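Local coordinates for DUF4621 domain-containing protein (Parabacteroides distasonis, PDB 4H3W), which is of unknown function but is probably secreted, and folds into two beta-barrel domains joined end to end, at residues Phe86-Thr100 against Ala196-Val210. Numbering follows the deposited sequence.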
# COMPACT_ATOMS: atom_id res chain seq x y z
N PHE A 86 4.29 3.49 4.26
CA PHE A 86 5.12 2.57 4.99
C PHE A 86 6.51 3.19 5.07
O PHE A 86 6.86 4.06 4.25
CB PHE A 86 5.23 1.21 4.32
CG PHE A 86 3.92 0.51 4.16
CD1 PHE A 86 3.40 -0.27 5.18
CD2 PHE A 86 3.19 0.68 3.01
CE1 PHE A 86 2.15 -0.86 5.04
CE2 PHE A 86 1.95 0.10 2.85
CZ PHE A 86 1.43 -0.67 3.87
N ASP A 87 7.28 2.77 6.07
CA ASP A 87 8.70 3.09 6.12
C ASP A 87 9.45 2.18 5.21
O ASP A 87 9.18 0.99 5.19
CB ASP A 87 9.24 2.92 7.53
CG ASP A 87 8.79 4.02 8.47
OD1 ASP A 87 8.49 5.14 8.00
OD2 ASP A 87 8.73 3.76 9.69
N GLY A 88 10.43 2.72 4.49
CA GLY A 88 11.26 1.91 3.63
C GLY A 88 10.54 1.50 2.34
O GLY A 88 9.44 1.96 2.05
N ASP A 89 11.16 0.60 1.60
CA ASP A 89 10.66 0.22 0.31
C ASP A 89 9.43 -0.66 0.47
O ASP A 89 9.36 -1.50 1.38
CB ASP A 89 11.71 -0.56 -0.46
CG ASP A 89 12.91 0.28 -0.84
OD1 ASP A 89 12.81 1.52 -0.99
OD2 ASP A 89 13.97 -0.35 -1.02
N PHE A 90 8.46 -0.46 -0.40
CA PHE A 90 7.34 -1.36 -0.51
C PHE A 90 6.93 -1.46 -1.98
O PHE A 90 7.32 -0.64 -2.79
CB PHE A 90 6.19 -0.94 0.42
CG PHE A 90 5.62 0.43 0.17
CD1 PHE A 90 6.25 1.55 0.70
CD2 PHE A 90 4.44 0.60 -0.52
CE1 PHE A 90 5.71 2.83 0.52
CE2 PHE A 90 3.89 1.87 -0.70
CZ PHE A 90 4.52 2.98 -0.17
N VAL A 91 6.17 -2.51 -2.29
CA VAL A 91 5.64 -2.76 -3.59
C VAL A 91 4.14 -2.56 -3.51
O VAL A 91 3.42 -3.39 -2.95
CB VAL A 91 5.95 -4.19 -4.06
CG1 VAL A 91 5.35 -4.43 -5.45
CG2 VAL A 91 7.47 -4.43 -4.11
N LEU A 92 3.68 -1.48 -4.12
CA LEU A 92 2.29 -1.04 -4.03
C LEU A 92 1.44 -1.64 -5.15
O LEU A 92 0.99 -0.93 -6.03
CB LEU A 92 2.26 0.48 -4.04
CG LEU A 92 0.87 1.11 -3.86
CD1 LEU A 92 0.34 0.71 -2.51
CD2 LEU A 92 0.92 2.63 -4.02
N ALA A 93 1.30 -2.97 -5.14
CA ALA A 93 0.53 -3.73 -6.13
C ALA A 93 -0.92 -3.78 -5.67
O ALA A 93 -1.22 -4.33 -4.60
CB ALA A 93 1.09 -5.13 -6.25
N LEU A 94 -1.79 -3.14 -6.46
CA LEU A 94 -3.17 -2.94 -6.15
C LEU A 94 -4.02 -3.59 -7.20
O LEU A 94 -3.60 -3.76 -8.37
CB LEU A 94 -3.53 -1.42 -6.07
CG LEU A 94 -2.65 -0.59 -5.14
CD1 LEU A 94 -2.99 0.90 -5.20
CD2 LEU A 94 -2.82 -1.12 -3.73
N THR A 95 -5.21 -3.98 -6.80
CA THR A 95 -6.12 -4.73 -7.65
C THR A 95 -6.74 -3.88 -8.74
O THR A 95 -7.02 -4.36 -9.85
CB THR A 95 -7.25 -5.32 -6.77
OG1 THR A 95 -6.65 -6.23 -5.83
CG2 THR A 95 -8.28 -6.05 -7.60
N ASN A 96 -7.01 -2.62 -8.42
CA ASN A 96 -7.79 -1.80 -9.36
C ASN A 96 -7.50 -0.29 -9.30
O ASN A 96 -8.43 0.55 -9.19
CB ASN A 96 -9.28 -2.08 -9.16
CG ASN A 96 -10.14 -1.54 -10.29
OD1 ASN A 96 -9.75 -1.53 -11.46
ND2 ASN A 96 -11.35 -1.13 -9.95
N PRO A 97 -6.24 0.06 -9.45
CA PRO A 97 -5.91 1.45 -9.69
C PRO A 97 -6.47 1.80 -11.04
O PRO A 97 -6.48 0.94 -11.93
CB PRO A 97 -4.38 1.46 -9.74
CG PRO A 97 -4.05 0.12 -10.33
CD PRO A 97 -5.10 -0.83 -9.81
N HIS A 98 -7.05 3.00 -11.16
CA HIS A 98 -7.62 3.42 -12.42
C HIS A 98 -7.54 4.92 -12.55
O HIS A 98 -7.30 5.65 -11.57
CB HIS A 98 -9.07 2.94 -12.56
CG HIS A 98 -9.94 3.33 -11.41
ND1 HIS A 98 -9.97 2.63 -10.22
CD2 HIS A 98 -10.85 4.33 -11.27
CE1 HIS A 98 -10.83 3.18 -9.39
NE2 HIS A 98 -11.37 4.23 -10.00
N ILE A 99 -7.73 5.36 -13.78
CA ILE A 99 -7.76 6.76 -14.14
C ILE A 99 -9.03 7.01 -14.89
O ILE A 99 -9.37 6.27 -15.82
CB ILE A 99 -6.56 7.12 -15.05
CG1 ILE A 99 -5.28 6.83 -14.32
CG2 ILE A 99 -6.60 8.58 -15.47
CD1 ILE A 99 -4.02 7.01 -15.14
N THR A 100 -9.75 8.08 -14.51
CA THR A 100 -10.89 8.54 -15.31
C THR A 100 -10.58 9.90 -15.93
O THR A 100 -9.82 10.69 -15.38
CB THR A 100 -12.18 8.67 -14.50
OG1 THR A 100 -11.98 9.65 -13.49
CG2 THR A 100 -12.54 7.39 -13.84
N ALA A 196 -9.00 11.99 -12.76
CA ALA A 196 -9.02 11.47 -11.43
C ALA A 196 -8.21 10.17 -11.46
O ALA A 196 -8.48 9.32 -12.30
CB ALA A 196 -10.45 11.21 -10.97
N VAL A 197 -7.13 10.12 -10.69
CA VAL A 197 -6.33 8.93 -10.48
C VAL A 197 -6.78 8.40 -9.15
O VAL A 197 -6.70 9.10 -8.15
CB VAL A 197 -4.83 9.26 -10.47
CG1 VAL A 197 -3.97 8.01 -10.17
CG2 VAL A 197 -4.44 9.90 -11.80
N GLU A 198 -7.30 7.17 -9.13
CA GLU A 198 -7.80 6.58 -7.92
C GLU A 198 -7.03 5.30 -7.62
O GLU A 198 -6.92 4.43 -8.48
CB GLU A 198 -9.30 6.31 -8.07
CG GLU A 198 -9.90 5.77 -6.80
CD GLU A 198 -11.43 5.72 -6.79
OE1 GLU A 198 -12.09 6.63 -7.36
OE2 GLU A 198 -11.94 4.75 -6.20
N LEU A 199 -6.47 5.24 -6.42
CA LEU A 199 -5.63 4.10 -5.99
C LEU A 199 -6.25 3.48 -4.73
O LEU A 199 -5.91 3.86 -3.60
CB LEU A 199 -4.19 4.54 -5.76
CG LEU A 199 -3.47 5.37 -6.85
CD1 LEU A 199 -2.10 5.79 -6.37
CD2 LEU A 199 -3.35 4.66 -8.20
N PRO A 200 -7.19 2.57 -4.91
CA PRO A 200 -7.84 1.92 -3.78
C PRO A 200 -6.88 0.93 -3.13
O PRO A 200 -6.26 0.13 -3.84
CB PRO A 200 -9.02 1.16 -4.40
CG PRO A 200 -9.15 1.67 -5.79
CD PRO A 200 -7.78 2.14 -6.19
N LEU A 201 -6.81 0.96 -1.81
CA LEU A 201 -5.89 0.13 -1.10
C LEU A 201 -6.49 -1.27 -0.94
O LEU A 201 -6.82 -1.69 0.17
CB LEU A 201 -5.48 0.77 0.25
CG LEU A 201 -4.69 2.08 0.07
CD1 LEU A 201 -4.39 2.78 1.37
CD2 LEU A 201 -3.38 1.81 -0.66
N THR A 202 -6.62 -1.96 -2.08
CA THR A 202 -6.96 -3.37 -2.15
C THR A 202 -5.72 -4.08 -2.65
O THR A 202 -5.42 -4.01 -3.85
CB THR A 202 -8.15 -3.62 -3.10
OG1 THR A 202 -9.27 -2.96 -2.60
CG2 THR A 202 -8.53 -5.08 -3.18
N PRO A 203 -4.93 -4.66 -1.75
CA PRO A 203 -3.67 -5.29 -2.23
C PRO A 203 -3.88 -6.44 -3.23
O PRO A 203 -4.85 -7.19 -3.10
CB PRO A 203 -3.05 -5.85 -0.95
CG PRO A 203 -3.68 -4.99 0.15
CD PRO A 203 -5.08 -4.74 -0.29
N ALA A 204 -3.00 -6.54 -4.19
CA ALA A 204 -2.90 -7.63 -5.14
C ALA A 204 -1.84 -8.60 -4.64
O ALA A 204 -1.11 -8.26 -3.72
CB ALA A 204 -2.53 -7.08 -6.52
N PRO A 205 -1.74 -9.79 -5.25
CA PRO A 205 -0.74 -10.80 -4.78
C PRO A 205 0.69 -10.29 -4.66
O PRO A 205 1.40 -10.72 -3.74
CB PRO A 205 -0.85 -11.91 -5.86
CG PRO A 205 -2.26 -11.78 -6.37
CD PRO A 205 -2.61 -10.32 -6.31
N GLU A 206 1.15 -9.39 -5.52
CA GLU A 206 2.53 -8.91 -5.46
C GLU A 206 2.77 -7.81 -4.40
O GLU A 206 3.90 -7.32 -4.23
CB GLU A 206 2.98 -8.37 -6.80
CG GLU A 206 3.24 -9.44 -7.86
CD GLU A 206 3.80 -8.83 -9.15
OE1 GLU A 206 4.92 -8.25 -9.14
OE2 GLU A 206 3.11 -8.92 -10.17
N PHE A 207 1.74 -7.43 -3.68
CA PHE A 207 1.90 -6.39 -2.67
C PHE A 207 2.93 -6.85 -1.63
O PHE A 207 2.92 -7.99 -1.23
CB PHE A 207 0.56 -6.05 -1.99
CG PHE A 207 0.70 -5.06 -0.89
CD1 PHE A 207 1.02 -5.46 0.39
CD2 PHE A 207 0.55 -3.71 -1.13
CE1 PHE A 207 1.14 -4.55 1.42
CE2 PHE A 207 0.68 -2.78 -0.10
CZ PHE A 207 1.01 -3.20 1.17
N SER A 208 3.80 -5.95 -1.21
CA SER A 208 4.78 -6.26 -0.16
C SER A 208 5.14 -5.00 0.60
O SER A 208 5.37 -3.97 -0.00
CB SER A 208 6.01 -6.91 -0.82
OG SER A 208 7.09 -6.97 0.05
N ALA A 209 5.19 -5.08 1.92
CA ALA A 209 5.60 -3.99 2.78
C ALA A 209 5.98 -4.51 4.16
O ALA A 209 5.69 -5.65 4.50
CB ALA A 209 4.47 -2.94 2.89
N VAL A 210 6.68 -3.70 4.92
CA VAL A 210 7.00 -4.03 6.28
C VAL A 210 6.47 -2.94 7.22
O VAL A 210 6.69 -1.74 7.00
CB VAL A 210 8.51 -4.18 6.52
CG1 VAL A 210 8.77 -4.57 7.98
CG2 VAL A 210 9.12 -5.21 5.58
O HOH W 1 5.87 0.82 7.86
O HOH W 2 7.89 -1.33 3.83
O HOH W 3 9.53 -0.89 6.94
O HOH W 4 -7.39 -1.38 -5.96
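Ala-209 sets its methyl squarely over the ring of Phe-86, CB lying 3.6 Å from the ring centroid. A small residue suits this place, because the methyl is confined between that ring face and CB of Phe-90, where a longer side chain would probably collide. Beyond it, CZ of Phe-86 reaches CZ of Phe-207 at 3.7 Å, in the plane of the Phe-207 ring and at its edge; the two ring planes stand 64° apart. With the ring cut back to an alanine at Phe-86, the Ala-209 methyl would probably lose the face it rests on and Phe-207 the contact at its edge. Phe-207, whose CG is anti to the backbone N (chi1 176°), carries CD2 close to Val-91 O. Val-91 and Ser-208 form a hydrogen-bonded antiparallel pair, each N giving to the other's O.

Farther along, Ala-93 O takes Ala-204 N in an almost straight bond, and Thr-95 N donates to Thr-202 O nearly along its C=O axis. Water 4 joins Asn-96 N to Pro-200 O. The segments then pair as antiparallel strands, His-98 and Glu-198 exchanging both backbone bonds and Thr-100 N donating to Ala-196 O.

There Glu-198 runs alongside His-98, whose flat ring suits an extended chain. Glu-198 CB lies over a face of the imidazole, 3.5 Å from His-98 NE2; CG continues beside CE1 and NE2; CD stays close to NE2; OE1 is nearer NE2, OE2 nearer CE1. His-98 ND1 donates to Asn-96 O at 2.8 Å, which fixes the ring's rotation, and Trp-141 stacks on it.

Strands 194-200 and 208-215 belong to different sheets. Backbone bonds fix the path between them and apolar rings cover one end, consistent with 86-100 helping to join the two beta-barrel domains.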